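Local coordinates for protein glycerate kinase, putative (Thermotoga maritima, PDB 2B8N) that phosphorylates D-glycerate with ATP to give 2-phosphoglycerate, a magnesium-dependent kinase step in the breakdown of serine, at residues 29-34 with 414-419. Numbering follows the deposited sequence.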
loop_
_atom_site.group_PDB
_atom_site.type_symbol
_atom_site.label_atom_id
_atom_site.label_comp_id
_atom_site.label_asym_id
_atom_site.label_seq_id
_atom_site.Cartn_x
_atom_site.Cartn_y
_atom_site.Cartn_z
ATOM N N LYS A 29 4.736 -16.831 3.392
ATOM C CA LYS A 29 4.905 -17.161 1.985
ATOM C C LYS A 29 3.926 -16.418 1.067
ATOM O O LYS A 29 4.266 -16.146 -0.081
ATOM C CB LYS A 29 4.745 -18.672 1.777
ATOM C CG LYS A 29 5.856 -19.507 2.360
ATOM C CD LYS A 29 7.053 -19.569 1.415
ATOM C CE LYS A 29 8.299 -20.164 2.096
ATOM N NZ LYS A 29 9.495 -20.219 1.186
ATOM N N SER A 30 2.721 -16.094 1.550
ATOM C CA SER A 30 1.766 -15.375 0.713
ATOM C C SER A 30 2.269 -13.975 0.384
ATOM O O SER A 30 2.133 -13.525 -0.758
ATOM C CB SER A 30 0.405 -15.299 1.378
ATOM O OG SER A 30 -0.120 -16.602 1.542
ATOM N N ILE A 31 2.859 -13.304 1.380
ATOM C CA ILE A 31 3.405 -11.937 1.224
ATOM C C ILE A 31 4.606 -11.853 0.272
ATOM O O ILE A 31 4.744 -10.867 -0.473
ATOM C CB ILE A 31 3.824 -11.345 2.586
ATOM C CG1 ILE A 31 2.607 -11.038 3.434
ATOM C CG2 ILE A 31 4.610 -10.043 2.421
ATOM C CD1 ILE A 31 2.981 -10.673 4.858
ATOM N N GLU A 32 5.474 -12.869 0.324
ATOM C CA GLU A 32 6.589 -13.037 -0.628
ATOM C C GLU A 32 6.184 -12.913 -2.089
ATOM O O GLU A 32 6.994 -12.531 -2.920
ATOM C CB GLU A 32 7.228 -14.418 -0.459
ATOM C CG GLU A 32 8.073 -14.549 0.776
ATOM C CD GLU A 32 8.736 -15.906 0.908
ATOM O OE1 GLU A 32 8.706 -16.716 -0.054
ATOM O OE2 GLU A 32 9.303 -16.158 1.994
ATOM N N ALA A 33 4.941 -13.285 -2.394
ATOM C CA ALA A 33 4.386 -13.175 -3.746
ATOM C C ALA A 33 4.294 -11.735 -4.244
ATOM O O ALA A 33 4.197 -11.503 -5.452
ATOM C CB ALA A 33 3.020 -13.828 -3.800
ATOM N N VAL A 34 4.304 -10.776 -3.321
ATOM C CA VAL A 34 4.356 -9.366 -3.689
ATOM C C VAL A 34 5.639 -8.644 -3.227
ATOM O O VAL A 34 5.636 -7.414 -3.103
ATOM C CB VAL A 34 3.079 -8.606 -3.186
ATOM C CG1 VAL A 34 1.842 -9.165 -3.861
ATOM C CG2 VAL A 34 2.938 -8.672 -1.649
ATOM N N GLY A 414 9.015 -8.678 10.695
ATOM C CA GLY A 414 10.039 -7.704 10.320
ATOM C C GLY A 414 9.516 -6.893 9.154
ATOM O O GLY A 414 8.476 -7.218 8.601
ATOM N N PRO A 415 10.217 -5.822 8.774
ATOM C CA PRO A 415 9.841 -5.110 7.561
ATOM C C PRO A 415 9.953 -6.003 6.327
ATOM O O PRO A 415 10.972 -6.684 6.174
ATOM C CB PRO A 415 10.881 -4.001 7.467
ATOM C CG PRO A 415 12.019 -4.483 8.275
ATOM C CD PRO A 415 11.399 -5.220 9.404
ATOM N N THR A 416 8.922 -6.010 5.473
ATOM C CA THR A 416 8.919 -6.862 4.281
ATOM C C THR A 416 9.549 -6.215 3.072
ATOM O O THR A 416 9.948 -6.921 2.160
ATOM C CB THR A 416 7.529 -7.304 3.831
ATOM O OG1 THR A 416 6.712 -6.151 3.551
ATOM C CG2 THR A 416 6.907 -8.190 4.864
ATOM N N GLY A 417 9.618 -4.887 3.054
ATOM C CA GLY A 417 9.961 -4.147 1.847
ATOM C C GLY A 417 8.822 -4.061 0.838
ATOM O O GLY A 417 9.051 -3.767 -0.323
ATOM N N THR A 418 7.591 -4.312 1.270
ATOM C CA THR A 418 6.424 -4.071 0.435
ATOM C C THR A 418 5.225 -3.576 1.272
ATOM O O THR A 418 5.256 -3.586 2.498
ATOM C CB THR A 418 6.074 -5.322 -0.417
ATOM O OG1 THR A 418 4.958 -5.038 -1.256
ATOM C CG2 THR A 418 5.757 -6.531 0.434
ATOM N N ASN A 419 4.190 -3.093 0.600
ATOM C CA ASN A 419 2.945 -2.764 1.259
ATOM C C ASN A 419 1.761 -2.874 0.304
ATOM O O ASN A 419 1.633 -2.084 -0.632
ATOM C CB ASN A 419 3.006 -1.362 1.859
ATOM C CG ASN A 419 1.757 -1.017 2.663
ATOM O OD1 ASN A 419 1.065 -1.904 3.203
ATOM N ND2 ASN A 419 1.462 0.269 2.753
#
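The flat group in this contact is the peptide carbonyl of Val34, and the side chain of Thr418 sits against its oxygen. Thr418 OG1 donates a hydrogen bond to Val34 O over 3.1 Å. The C=O...donor angle is 146°, and the hydroxyl stands 34° off the carbonyl plane, so it approaches that oxygen from partly above the plane. Thr418 CB lies alongside, 3.4 Å from Val34 O. With chi1 at -178°, opposite the backbone N, Thr418 OG1 is placed to reach the carbonyl of Val34, and the methyl is set between N and the carbonyl carbon.

Beside this bond, the side chains meet mainly through methyl groups. Thr418 CG2 meets Val34 CG2 at 4.1 Å, the two side chains crossing at about a right angle. Ile31 CG2 reaches Thr416 CG2 at 3.8 Å and Thr418 CG2 at 4.2 Å, so one branch of the isoleucine touches both threonines.

The loop that presents those methyls is shaped by an ST turn: Thr418 N donates to Thr416 OG1 at 3.1 Å, and that hydroxyl also bonds to Thr362 O. The side chain of Val34 also touches Val266 of helix 263-276.

A valine in place of Thr418 would probably leave Val34 O without this hydroxyl donor in a largely buried setting.

The contact packs residues 29-34, from the C-terminal part of helix 17-32 onward, on the loop between strands 410-411 and 422-428, joining the DUF4147 and MOFRL sequence regions. No charged group bridges the two segments: the single hydroxyl-to-carbonyl bond sets which carbonyl Thr418 faces, while the methyls add packing without direction, so the specificity of the contact probably lies in that bond.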